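Local atomic coordinates of Lmo1076 protein (Listeria monocytogenes serovar 1/2a, PDB entry 3FI7), a protein that hydrolyses peptidoglycan as the autolysin Auto, the chain here being its N-acetylglucosaminidase (GH73) catalytic domain. Residues 31-34 and 35-39; 49-52 and 53-56; 58-62 and 63-67; 164-167 and 168-172; 42-45 and 46-50. All coordinates share one frame; numbering follows the deposited sequence.

In the fold
All five contacts are local, each made along or at an end of one helix, and they follow one another along the chain, with interactions 5 and 2 overlapping at Asn49 and Leu50. Interaction 1 occupies the first turns of helix 29-47, and interaction 5 lies where that helix ends. Interaction 2 begins helix 52-63, so that with interaction 5 it closes the tight link between the helices. Interaction 3 ends helix 52-63; its Ala60, Ser63 and Trp65 pack against Phe33 and Ile34 of interaction 1. Far along the chain, interaction 4 starts helix 166-176, which returns to helix 52-63 through Tyr166, Glu62 and Gln58. None nests or crosses.

Interaction 1: residues 31-34 and 35-39; sequences QTFI and NSIST
Gln31 and Asn35, one turn apart on helix 29-47, join their side-chain amides: Gln31 NE2 donates to Asn35 OD1 at 2.9 Å, nearly straight (164°). The glutamine curls toward the next turn. Its CG stands anti to the backbone N (chi1 -176°), and the chain then bends at chi2, bringing the amide slantwise to that of Asn35, planes 37° apart. The acceptor lies in the glutamine's amide plane, whereas NE2 is tilted from the plane of the asparagine's C=O. These amides suit the more exposed flank of the helix.

Round the helix, Ser36 turns its OG between its own N and carbonyl carbon (chi1 78°) and donates to Phe33 O at 2.7 Å. That carbonyl receives only weak bonds from the backbone N atoms of Ser36 and Ile37. Ile37 N bonds instead to Ile34 O, three residues back, at 3.1 Å, from above the carbonyl plane; Ser38 N adds a weak bond. On the buried flank Ile37 CD1 meets the Phe33 ring obliquely at CE1, 3.9 Å away, and both side chains reach helix 52-63. A polar amide pair outside, apolar groups inside and a serine bonded back to a carbonyl characterise an amphipathic helix with locally irregular backbone bonding.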
loop_
_atom_site.group_PDB
_atom_site.type_symbol
_atom_site.label_atom_id
_atom_site.label_comp_id
_atom_site.label_asym_id
_atom_site.label_seq_id
_atom_site.Cartn_x
_atom_site.Cartn_y
_atom_site.Cartn_z
ATOM N N GLN A 31 -2.962 12.406 0.446
ATOM C CA GLN A 31 -2.802 12.499 -1.003
ATOM C C GLN A 31 -1.316 12.560 -1.348
ATOM O O GLN A 31 -0.864 11.969 -2.331
ATOM C CB GLN A 31 -3.535 13.733 -1.545
ATOM C CG GLN A 31 -3.503 13.871 -3.063
ATOM C CD GLN A 31 -4.278 12.765 -3.764
ATOM O OE1 GLN A 31 -5.469 12.561 -3.514
ATOM N NE2 GLN A 31 -3.600 12.047 -4.647
ATOM N N THR A 32 -0.556 13.258 -0.513
ATOM C CA THR A 32 0.885 13.366 -0.716
ATOM C C THR A 32 1.550 11.997 -0.597
ATOM O O THR A 32 2.472 11.672 -1.356
ATOM C CB THR A 32 1.503 14.351 0.275
ATOM O OG1 THR A 32 1.053 15.668 -0.049
ATOM C CG2 THR A 32 3.040 14.298 0.237
ATOM N N PHE A 33 1.069 11.183 0.338
ATOM C CA PHE A 33 1.590 9.827 0.465
ATOM C C PHE A 33 1.313 9.014 -0.802
ATOM O O PHE A 33 2.219 8.401 -1.362
ATOM C CB PHE A 33 1.024 9.109 1.694
ATOM C CG PHE A 33 1.391 7.658 1.751
ATOM C CD1 PHE A 33 0.503 6.689 1.319
ATOM C CD2 PHE A 33 2.651 7.264 2.191
ATOM C CE1 PHE A 33 0.848 5.343 1.358
ATOM C CE2 PHE A 33 3.003 5.922 2.227
ATOM C CZ PHE A 33 2.099 4.962 1.812
ATOM N N ILE A 34 0.063 9.008 -1.254
ATOM C CA ILE A 34 -0.263 8.352 -2.519
ATOM C C ILE A 34 0.622 8.871 -3.662
ATOM O O ILE A 34 1.226 8.087 -4.384
ATOM C CB ILE A 34 -1.737 8.533 -2.880
ATOM C CG1 ILE A 34 -2.618 7.711 -1.933
ATOM C CG2 ILE A 34 -1.982 8.149 -4.337
ATOM C CD1 ILE A 34 -4.028 8.275 -1.761
ATOM N N ASN A 35 0.716 10.193 -3.803
ATOM C CA ASN A 35 1.512 10.784 -4.878
ATOM C C ASN A 35 2.957 10.297 -4.839
ATOM O O ASN A 35 3.587 10.154 -5.874
ATOM C CB ASN A 35 1.487 12.316 -4.809
ATOM C CG ASN A 35 0.088 12.895 -4.998
ATOM O OD1 ASN A 35 -0.828 12.217 -5.469
ATOM N ND2 ASN A 35 -0.079 14.156 -4.619
ATOM N N SER A 36 3.476 10.035 -3.641
ATOM C CA SER A 36 4.878 9.662 -3.487
ATOM C C SER A 36 5.193 8.211 -3.861
ATOM O O SER A 36 6.345 7.885 -4.084
ATOM C CB SER A 36 5.357 9.920 -2.054
ATOM O OG SER A 36 4.911 8.895 -1.182
ATOM N N ILE A 37 4.190 7.341 -3.928
ATOM C CA ILE A 37 4.461 5.944 -4.276
ATOM C C ILE A 37 3.766 5.438 -5.546
ATOM O O ILE A 37 3.990 4.302 -5.965
ATOM C CB ILE A 37 4.081 4.995 -3.125
ATOM C CG1 ILE A 37 2.587 5.136 -2.784
ATOM C CG2 ILE A 37 4.965 5.243 -1.897
ATOM C CD1 ILE A 37 2.030 3.901 -2.031
ATOM N N SER A 38 2.920 6.263 -6.157
ATOM C CA SER A 38 2.090 5.785 -7.263
ATOM C C SER A 38 2.925 5.393 -8.480
ATOM O O SER A 38 2.625 4.406 -9.149
ATOM C CB SER A 38 1.020 6.820 -7.650
ATOM O OG SER A 38 1.615 8.003 -8.173
ATOM N N THR A 39 3.971 6.164 -8.765
ATOM C CA THR A 39 4.843 5.863 -9.900
ATOM C C THR A 39 5.510 4.492 -9.767
ATOM O O THR A 39 5.475 3.678 -10.691
ATOM C CB THR A 39 5.942 6.918 -10.057
ATOM O OG1 THR A 39 5.351 8.217 -10.050
ATOM C CG2 THR A 39 6.722 6.700 -11.377
#

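Interaction 2: residues 49-52 and 53-56; sequences NLYP and SVMI
Tyr51 swings its ring anti to its carbonyl carbon (chi1 -76°), while Val54 holds CG2 anti to its own carbonyl carbon; Tyr51 CB and Val54 CG2 thereby meet at 3.7 Å. This is the start of helix 52-63, with Tyr51 at the N-cap position and Pro52 opening the first turn. Proline suits that place, since its ring fixes phi near the helical value and its missing N-H is no loss where the helix has no carbonyl to receive it.

Tyr51 O takes the first regular helical bond, from Met55 N at 3.1 Å, and a weak one from Val54 N. The phenol reaches away from the helix to Ala146 O and packs on Arg143 and Ala152. Ser53 has its OG close to Tyr51 CB, 3.8 Å off, yet its bond goes to Asp183, the C-terminal residue. Met55 spreads its flexible thioether chain over helices 29-47 and 116-129, so the first turn is wedged between its neighbours.

One turn on, Ile56 N donates to Pro52 O at 2.9 Å with an N-H...O angle of 163°. The isoleucine also lays its branch over this oxygen, Ile56 CG1 standing 3.2 Å from Pro52 O.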
loop_
_atom_site.group_PDB
_atom_site.type_symbol
_atom_site.label_atom_id
_atom_site.label_comp_id
_atom_site.label_asym_id
_atom_site.label_seq_id
_atom_site.Cartn_x
_atom_site.Cartn_y
_atom_site.Cartn_z
ATOM N N ASN A 49 2.438 -8.121 -12.666
ATOM C CA ASN A 49 1.019 -8.234 -13.045
ATOM C C ASN A 49 0.010 -8.222 -11.876
ATOM O O ASN A 49 -0.759 -9.162 -11.690
ATOM C CB ASN A 49 0.784 -9.440 -13.970
ATOM C CG ASN A 49 -0.473 -9.283 -14.826
ATOM O OD1 ASN A 49 -0.837 -8.171 -15.213
ATOM N ND2 ASN A 49 -1.142 -10.397 -15.116
ATOM N N LEU A 50 0.027 -7.141 -11.100
ATOM C CA LEU A 50 -0.890 -6.940 -9.981
ATOM C C LEU A 50 -1.632 -5.614 -10.169
ATOM O O LEU A 50 -1.298 -4.844 -11.070
ATOM C CB LEU A 50 -0.100 -6.890 -8.678
ATOM C CG LEU A 50 0.864 -8.042 -8.392
ATOM C CD1 LEU A 50 1.665 -7.756 -7.127
ATOM C CD2 LEU A 50 0.098 -9.339 -8.249
ATOM N N TYR A 51 -2.632 -5.339 -9.332
ATOM C CA TYR A 51 -3.300 -4.024 -9.360
ATOM C C TYR A 51 -2.537 -2.980 -8.543
ATOM O O TYR A 51 -2.360 -3.140 -7.332
ATOM C CB TYR A 51 -4.731 -4.100 -8.809
ATOM C CG TYR A 51 -5.751 -4.716 -9.734
ATOM C CD1 TYR A 51 -6.333 -3.970 -10.745
ATOM C CD2 TYR A 51 -6.148 -6.051 -9.581
ATOM C CE1 TYR A 51 -7.278 -4.529 -11.596
ATOM C CE2 TYR A 51 -7.088 -6.619 -10.421
ATOM C CZ TYR A 51 -7.648 -5.854 -11.435
ATOM O OH TYR A 51 -8.588 -6.404 -12.281
ATOM N N PRO A 52 -2.100 -1.895 -9.197
ATOM C CA PRO A 52 -1.460 -0.776 -8.494
ATOM C C PRO A 52 -2.405 -0.161 -7.456
ATOM O O PRO A 52 -1.967 0.305 -6.400
ATOM C CB PRO A 52 -1.202 0.249 -9.610
ATOM C CG PRO A 52 -1.250 -0.505 -10.864
ATOM C CD PRO A 52 -2.159 -1.684 -10.653
ATOM N N SER A 53 -3.697 -0.149 -7.759
ATOM C CA SER A 53 -4.660 0.447 -6.843
ATOM C C SER A 53 -4.673 -0.337 -5.541
ATOM O O SER A 53 -4.805 0.230 -4.464
ATOM C CB SER A 53 -6.060 0.467 -7.452
ATOM O OG SER A 53 -6.462 -0.843 -7.800
ATOM N N VAL A 54 -4.525 -1.651 -5.646
ATOM C CA VAL A 54 -4.561 -2.504 -4.470
ATOM C C VAL A 54 -3.259 -2.362 -3.671
ATOM O O VAL A 54 -3.268 -2.339 -2.437
ATOM C CB VAL A 54 -4.829 -3.972 -4.869
ATOM C CG1 VAL A 54 -4.648 -4.909 -3.682
ATOM C CG2 VAL A 54 -6.234 -4.097 -5.462
ATOM N N MET A 55 -2.142 -2.236 -4.377
ATOM C CA MET A 55 -0.852 -2.027 -3.715
ATOM C C MET A 55 -0.780 -0.692 -2.964
ATOM O O MET A 55 -0.275 -0.618 -1.838
ATOM C CB MET A 55 0.298 -2.104 -4.722
ATOM C CG MET A 55 1.667 -1.878 -4.075
ATOM S SD MET A 55 3.060 -1.901 -5.232
ATOM C CE MET A 55 3.395 -3.658 -5.321
ATOM N N ILE A 56 -1.273 0.366 -3.599
ATOM C CA ILE A 56 -1.237 1.684 -2.988
ATOM C C ILE A 56 -2.159 1.697 -1.772
ATOM O O ILE A 56 -1.798 2.219 -0.726
ATOM C CB ILE A 56 -1.632 2.792 -3.995
ATOM C CG1 ILE A 56 -0.583 2.898 -5.105
ATOM C CG2 ILE A 56 -1.798 4.122 -3.291
ATOM C CD1 ILE A 56 -1.105 3.524 -6.393
#

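Interaction 3: residues 58-62 and 63-67; sequences QAALE and SNWGR
The C-terminal end of helix 52-63 passes into a type I' beta turn, Asn64 to Arg67, and the contact between Ala60 and Trp65 folds the turn back on the last helical residues. Ala60 CB sits over one face of the indole, 3.9 Å from the centroid of its six-membered ring and 19° off the normal, a CH-pi contact. A methyl is small enough to let the broad ring lie against the helix. The backbone fixes this: Trp65 N donates to Ala60 O at 2.9 Å, meeting a lone pair within the plane of the C=O group. Trp65 also meets the ring of Tyr177.

Ser63 links helix to turn. With OG between its N and carbonyl carbon (chi1 81°), the hydroxyl donates to Ala59 O at 2.7 Å and accepts from Gly66 N at 2.8 Å, an ST motif. Ser63 N reaches Ala59 O from the opposite face of that carbonyl. Asn64, Trp65 and Gly66 all have positive phi, which asparagine and glycine bear easily; tryptophan, less suited, is held by its bond and packing. Arg67 N closes the turn on Asn64 O, and the guanidinium adds a side-on grip, NE to Asn64 O and NH2 to Asn64 OD1 at 2.8 Å.

Two donors on Ala59 O, one on Ala60 O and a hydroxyl used both ways imply that these polar atoms of the helix end are satisfied locally.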
loop_
_atom_site.group_PDB
_atom_site.type_symbol
_atom_site.label_atom_id
_atom_site.label_comp_id
_atom_site.label_asym_id
_atom_site.label_seq_id
_atom_site.Cartn_x
_atom_site.Cartn_y
_atom_site.Cartn_z
ATOM N N GLN A 58 -3.032 -0.899 0.060
ATOM C CA GLN A 58 -2.371 -1.693 1.091
ATOM C C GLN A 58 -1.277 -0.899 1.781
ATOM O O GLN A 58 -1.165 -0.934 3.006
ATOM C CB GLN A 58 -1.782 -2.986 0.522
ATOM C CG GLN A 58 -2.756 -4.130 0.468
ATOM C CD GLN A 58 -2.055 -5.471 0.385
ATOM O OE1 GLN A 58 -1.437 -5.797 -0.628
ATOM N NE2 GLN A 58 -2.150 -6.262 1.452
ATOM N N ALA A 59 -0.475 -0.175 1.000
ATOM C CA ALA A 59 0.627 0.581 1.584
ATOM C C ALA A 59 0.113 1.640 2.541
ATOM O O ALA A 59 0.690 1.831 3.603
ATOM C CB ALA A 59 1.499 1.208 0.518
ATOM N N ALA A 60 -0.977 2.312 2.170
ATOM C CA ALA A 60 -1.530 3.375 3.007
ATOM C C ALA A 60 -2.096 2.791 4.291
ATOM O O ALA A 60 -1.943 3.361 5.368
ATOM C CB ALA A 60 -2.614 4.152 2.265
ATOM N N LEU A 61 -2.746 1.645 4.157
ATOM C CA LEU A 61 -3.403 0.997 5.280
ATOM C C LEU A 61 -2.395 0.418 6.279
ATOM O O LEU A 61 -2.526 0.626 7.486
ATOM C CB LEU A 61 -4.338 -0.098 4.760
ATOM C CG LEU A 61 -5.314 -0.744 5.731
ATOM C CD1 LEU A 61 -6.267 0.300 6.310
ATOM C CD2 LEU A 61 -6.079 -1.849 5.022
ATOM N N GLU A 62 -1.380 -0.284 5.772
ATOM C CA GLU A 62 -0.434 -1.006 6.627
ATOM C C GLU A 62 0.596 -0.083 7.267
ATOM O O GLU A 62 1.186 -0.417 8.291
ATOM C CB GLU A 62 0.285 -2.107 5.840
ATOM C CG GLU A 62 -0.645 -3.120 5.177
ATOM C CD GLU A 62 -1.383 -3.973 6.182
ATOM O OE1 GLU A 62 -0.714 -4.647 6.995
ATOM O OE2 GLU A 62 -2.632 -3.980 6.158
ATOM N N SER A 63 0.809 1.077 6.657
ATOM C CA SER A 63 1.784 2.044 7.147
ATOM C C SER A 63 1.173 3.300 7.814
ATOM O O SER A 63 1.927 4.153 8.278
ATOM C CB SER A 63 2.660 2.502 5.984
ATOM O OG SER A 63 1.997 3.518 5.225
ATOM N N ASN A 64 -0.166 3.422 7.838
ATOM C CA ASN A 64 -0.874 4.659 8.288
ATOM C C ASN A 64 -0.440 5.896 7.480
ATOM O O ASN A 64 0.072 6.875 8.030
ATOM C CB ASN A 64 -0.705 4.887 9.809
ATOM C CG ASN A 64 -1.435 6.144 10.332
ATOM O OD1 ASN A 64 -2.456 6.569 9.800
ATOM N ND2 ASN A 64 -0.901 6.723 11.403
ATOM N N TRP A 65 -0.632 5.828 6.164
ATOM C CA TRP A 65 -0.267 6.927 5.274
ATOM C C TRP A 65 1.201 7.283 5.438
ATOM O O TRP A 65 1.567 8.451 5.397
ATOM C CB TRP A 65 -1.144 8.150 5.558
ATOM C CG TRP A 65 -2.592 7.831 5.427
ATOM C CD1 TRP A 65 -3.479 7.596 6.438
ATOM C CD2 TRP A 65 -3.326 7.695 4.207
ATOM N NE1 TRP A 65 -4.723 7.328 5.920
ATOM C CE2 TRP A 65 -4.654 7.377 4.551
ATOM C CE3 TRP A 65 -2.986 7.808 2.853
ATOM C CZ2 TRP A 65 -5.651 7.181 3.592
ATOM C CZ3 TRP A 65 -3.966 7.598 1.901
ATOM C CH2 TRP A 65 -5.288 7.291 2.274
ATOM N N GLY A 66 2.029 6.263 5.659
ATOM C CA GLY A 66 3.461 6.443 5.797
ATOM C C GLY A 66 3.944 7.080 7.093
ATOM O O GLY A 66 5.056 7.597 7.140
ATOM N N ARG A 67 3.137 7.022 8.151
ATOM C CA ARG A 67 3.489 7.700 9.404
ATOM C C ARG A 67 3.956 6.772 10.533
ATOM O O ARG A 67 4.399 7.249 11.573
ATOM C CB ARG A 67 2.320 8.573 9.894
ATOM C CG ARG A 67 1.812 9.561 8.825
ATOM C CD ARG A 67 0.658 10.419 9.335
ATOM N NE ARG A 67 -0.562 9.648 9.572
ATOM C CZ ARG A 67 -1.660 10.140 10.142
ATOM N NH1 ARG A 67 -1.706 11.415 10.542
ATOM N NH2 ARG A 67 -2.719 9.358 10.307
#

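Interaction 4: residues 164-167 and 168-172; sequences NTYA and SKLNT
Lys169 sends its extended chain obliquely across Thr165, bringing CE to 3.2 Å from Thr165 OG1. Its CG lies anti to the carbonyl carbon (chi1 -62°), and the aliphatic part passes Thr165 O on the way. On the inner flank, Leu170 CD1 meets the Tyr166 ring at a slant near CE2, 3.7 Å away, while Leu170 CG stands over one face toward the rim. Flexible lysine thus suits the exposed side, and compact leucine the buried one.

The backbone beneath sets these pairs one turn apart. Lys169 N bonds to Thr165 O at 2.9 Å, and Asn171 N to Ala167 O at 2.8 Å. Thr172 OG1 and Thr172 N both donate to Ser168 O, from opposite faces of its plane.

Farther out, Lys169 NZ forms a salt bridge with Asp163, which also receives the backbone N of Thr165. The Tyr166 hydroxyl is held by Glu62 and Gln58 of helix 52-63, and Asn171 OD1 by Thr153. Small Ala167 packs on Thr153 of helix 149-156. The arrangement is that of an amphipathic helix's first turns: Thr165 at the N-cap position, though its side chain makes no capping bond, Asp163 two residues earlier, and an aromatic anchor facing the core.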
loop_
_atom_site.group_PDB
_atom_site.type_symbol
_atom_site.label_atom_id
_atom_site.label_comp_id
_atom_site.label_asym_id
_atom_site.label_seq_id
_atom_site.Cartn_x
_atom_site.Cartn_y
_atom_site.Cartn_z
ATOM N N ASN A 164 -12.001 -9.371 9.099
ATOM C CA ASN A 164 -13.121 -9.667 8.217
ATOM C C ASN A 164 -13.730 -8.430 7.563
ATOM O O ASN A 164 -14.777 -8.516 6.920
ATOM C CB ASN A 164 -14.187 -10.501 8.934
ATOM C CG ASN A 164 -14.902 -9.726 10.007
ATOM O OD1 ASN A 164 -14.409 -8.702 10.480
ATOM N ND2 ASN A 164 -16.078 -10.207 10.399
ATOM N N THR A 165 -13.072 -7.283 7.721
ATOM C CA THR A 165 -13.436 -6.109 6.930
ATOM C C THR A 165 -12.250 -5.589 6.119
ATOM O O THR A 165 -12.296 -4.476 5.584
ATOM C CB THR A 165 -14.015 -4.962 7.790
ATOM O OG1 THR A 165 -13.094 -4.634 8.835
ATOM C CG2 THR A 165 -15.357 -5.367 8.401
ATOM N N TYR A 166 -11.199 -6.399 6.019
ATOM C CA TYR A 166 -10.007 -6.005 5.267
ATOM C C TYR A 166 -10.346 -5.533 3.855
ATOM O O TYR A 166 -9.945 -4.443 3.448
ATOM C CB TYR A 166 -8.979 -7.136 5.202
ATOM C CG TYR A 166 -7.590 -6.648 4.854
ATOM C CD1 TYR A 166 -6.918 -5.761 5.686
ATOM C CD2 TYR A 166 -6.952 -7.066 3.694
ATOM C CE1 TYR A 166 -5.652 -5.302 5.369
ATOM C CE2 TYR A 166 -5.680 -6.616 3.372
ATOM C CZ TYR A 166 -5.035 -5.735 4.210
ATOM O OH TYR A 166 -3.766 -5.287 3.890
ATOM N N ALA A 167 -11.084 -6.354 3.113
ATOM C CA ALA A 167 -11.425 -6.023 1.728
ATOM C C ALA A 167 -12.187 -4.710 1.656
ATOM O O ALA A 167 -11.923 -3.855 0.801
ATOM C CB ALA A 167 -12.238 -7.138 1.092
ATOM N N SER A 168 -13.137 -4.559 2.566
ATOM C CA SER A 168 -13.956 -3.360 2.621
ATOM C C SER A 168 -13.106 -2.098 2.866
ATOM O O SER A 168 -13.347 -1.057 2.263
ATOM C CB SER A 168 -15.038 -3.523 3.696
ATOM O OG SER A 168 -15.544 -2.263 4.088
ATOM N N LYS A 169 -12.110 -2.196 3.743
ATOM C CA LYS A 169 -11.181 -1.089 3.965
ATOM C C LYS A 169 -10.393 -0.732 2.706
ATOM O O LYS A 169 -10.310 0.440 2.341
ATOM C CB LYS A 169 -10.212 -1.408 5.100
ATOM C CG LYS A 169 -10.917 -1.611 6.430
ATOM C CD LYS A 169 -9.951 -2.037 7.517
ATOM C CE LYS A 169 -10.715 -2.542 8.732
ATOM N NZ LYS A 169 -9.805 -3.045 9.781
ATOM N N LEU A 170 -9.812 -1.737 2.047
ATOM C CA LEU A 170 -9.085 -1.488 0.809
ATOM C C LEU A 170 -10.002 -0.854 -0.239
ATOM O O LEU A 170 -9.618 0.112 -0.894
ATOM C CB LEU A 170 -8.478 -2.773 0.247
ATOM C CG LEU A 170 -7.369 -3.412 1.071
ATOM C CD1 LEU A 170 -6.948 -4.760 0.460
ATOM C CD2 LEU A 170 -6.192 -2.464 1.196
ATOM N N ASN A 171 -11.204 -1.404 -0.395
ATOM C CA ASN A 171 -12.167 -0.856 -1.349
ATOM C C ASN A 171 -12.517 0.600 -1.060
ATOM O O ASN A 171 -12.691 1.391 -1.977
ATOM C CB ASN A 171 -13.445 -1.691 -1.394
ATOM C CG ASN A 171 -13.205 -3.102 -1.912
ATOM O OD1 ASN A 171 -12.189 -3.378 -2.550
ATOM N ND2 ASN A 171 -14.149 -4.000 -1.643
ATOM N N THR A 172 -12.614 0.952 0.218
ATOM C CA THR A 172 -12.967 2.313 0.586
ATOM C C THR A 172 -11.827 3.281 0.247
ATOM O O THR A 172 -12.071 4.369 -0.260
ATOM C CB THR A 172 -13.357 2.421 2.070
ATOM O OG1 THR A 172 -14.482 1.573 2.328
ATOM C CG2 THR A 172 -13.717 3.865 2.438
#

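Interaction 5: residues 42-45 and 46-50; sequences MDLC and KKYNL
Cys45 and Leu50 form the tight side of this helix end. Cys45 SG lies 4.0 Å from Leu50 CB, and Cys45 CB is closer still to the backbone oxygen of Leu50, at 3.3 Å. Setting SG anti to the carbonyl carbon (chi1 -74°) places the compact sulfur beside the returning chain. Leu50 N also donates to Cys45 O at 2.8 Å, in the carbonyl plane and on a lone pair, and Asn49 N gives a weak bond to Lys46 O. These two bonds make a Schellman motif, whose C-prime residue is Asn49; asparagine tolerates the positive phi (46°) that this reversal requires.

Tyr48 marks the border between packed and open sides. Its N donates to Leu44 O at 2.9 Å, and the same oxygen lies at the ring edge, near the ring plane, 3.1 Å from Tyr48 CD2. Ring and leucine meet only loosely, Leu44 CD2 being 4.3 Å from Tyr48 CE2.

The other side faces solvent. Asp43 and Lys46 are exposed there, the lysine running outward in extended form with CG anti to the backbone N, as suits a long charged chain at a surface. Lys47, though exposed, extends to Glu121; its backbone N bonds to Asp43 O at 3.1 Å.

Glu121 of helix 116-129 gathers Lys47 NZ in a salt bridge and the Tyr48 hydroxyl in a hydrogen bond, while Leu44 packs on Leu120. Cys45 faces Pro52 and Met55, so this terminus of helix 29-47 is packed against helices 52-63 and 116-129.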
loop_
_atom_site.group_PDB
_atom_site.type_symbol
_atom_site.label_atom_id
_atom_site.label_comp_id
_atom_site.label_asym_id
_atom_site.label_seq_id
_atom_site.Cartn_x
_atom_site.Cartn_y
_atom_site.Cartn_z
ATOM N N MET A 42 2.959 1.640 -10.019
ATOM C CA MET A 42 2.559 1.331 -11.393
ATOM C C MET A 42 3.628 0.471 -12.084
ATOM O O MET A 42 3.308 -0.507 -12.758
ATOM C CB MET A 42 2.262 2.611 -12.202
ATOM C CG MET A 42 0.908 3.255 -11.895
ATOM S SD MET A 42 0.491 4.709 -12.914
ATOM C CE MET A 42 1.614 5.947 -12.248
ATOM N N ASP A 43 4.893 0.832 -11.903
ATOM C CA ASP A 43 5.989 0.084 -12.513
ATOM C C ASP A 43 6.081 -1.341 -11.978
ATOM O O ASP A 43 6.160 -2.284 -12.744
ATOM C CB ASP A 43 7.320 0.795 -12.290
ATOM C CG ASP A 43 7.343 2.174 -12.901
ATOM O OD1 ASP A 43 6.473 2.443 -13.758
ATOM O OD2 ASP A 43 8.226 2.985 -12.531
ATOM N N LEU A 44 6.070 -1.491 -10.660
ATOM C CA LEU A 44 6.226 -2.808 -10.061
ATOM C C LEU A 44 5.029 -3.698 -10.354
ATOM O O LEU A 44 5.188 -4.894 -10.594
ATOM C CB LEU A 44 6.427 -2.696 -8.556
ATOM C CG LEU A 44 7.745 -2.065 -8.141
ATOM C CD1 LEU A 44 7.634 -1.580 -6.699
ATOM C CD2 LEU A 44 8.909 -3.058 -8.340
ATOM N N CYS A 45 3.831 -3.121 -10.336
ATOM C CA CYS A 45 2.629 -3.919 -10.555
ATOM C C CYS A 45 2.485 -4.376 -12.001
ATOM O O CYS A 45 1.787 -5.354 -12.285
ATOM C CB CYS A 45 1.377 -3.187 -10.076
ATOM S SG CYS A 45 1.254 -3.159 -8.274
ATOM N N LYS A 46 3.150 -3.669 -12.907
ATOM C CA LYS A 46 3.209 -4.095 -14.297
ATOM C C LYS A 46 4.172 -5.274 -14.407
ATOM O O LYS A 46 3.862 -6.291 -15.015
ATOM C CB LYS A 46 3.671 -2.947 -15.192
ATOM C CG LYS A 46 3.549 -3.241 -16.671
ATOM C CD LYS A 46 4.307 -2.227 -17.511
ATOM C CE LYS A 46 4.324 -2.627 -18.983
ATOM N NZ LYS A 46 5.256 -1.775 -19.776
ATOM N N LYS A 47 5.338 -5.138 -13.790
ATOM C CA LYS A 47 6.334 -6.203 -13.790
ATOM C C LYS A 47 5.821 -7.505 -13.147
ATOM O O LYS A 47 6.152 -8.594 -13.602
ATOM C CB LYS A 47 7.596 -5.713 -13.085
ATOM C CG LYS A 47 8.655 -6.763 -12.862
ATOM C CD LYS A 47 9.858 -6.135 -12.183
ATOM C CE LYS A 47 10.876 -7.176 -11.773
ATOM N NZ LYS A 47 12.015 -6.532 -11.056
ATOM N N TYR A 48 5.007 -7.388 -12.100
ATOM C CA TYR A 48 4.477 -8.558 -11.399
ATOM C C TYR A 48 2.997 -8.829 -11.685
ATOM O O TYR A 48 2.383 -9.667 -11.024
ATOM C CB TYR A 48 4.687 -8.417 -9.889
ATOM C CG TYR A 48 6.139 -8.412 -9.478
ATOM C CD1 TYR A 48 6.796 -9.596 -9.166
ATOM C CD2 TYR A 48 6.854 -7.228 -9.409
ATOM C CE1 TYR A 48 8.125 -9.597 -8.793
ATOM C CE2 TYR A 48 8.182 -7.219 -9.042
ATOM C CZ TYR A 48 8.815 -8.404 -8.733
ATOM O OH TYR A 48 10.142 -8.395 -8.361
ATOM N N ASN A 49 2.438 -8.121 -12.666
ATOM C CA ASN A 49 1.019 -8.234 -13.045
ATOM C C ASN A 49 0.010 -8.222 -11.876
ATOM O O ASN A 49 -0.759 -9.162 -11.690
ATOM C CB ASN A 49 0.784 -9.440 -13.970
ATOM C CG ASN A 49 -0.473 -9.283 -14.826
ATOM O OD1 ASN A 49 -0.837 -8.171 -15.213
ATOM N ND2 ASN A 49 -1.142 -10.397 -15.116
ATOM N N LEU A 50 0.027 -7.141 -11.100
ATOM C CA LEU A 50 -0.890 -6.940 -9.981
ATOM C C LEU A 50 -1.632 -5.614 -10.169
ATOM O O LEU A 50 -1.298 -4.844 -11.070
ATOM C CB LEU A 50 -0.100 -6.890 -8.678
ATOM C CG LEU A 50 0.864 -8.042 -8.392
ATOM C CD1 LEU A 50 1.665 -7.756 -7.127
ATOM C CD2 LEU A 50 0.098 -9.339 -8.249
#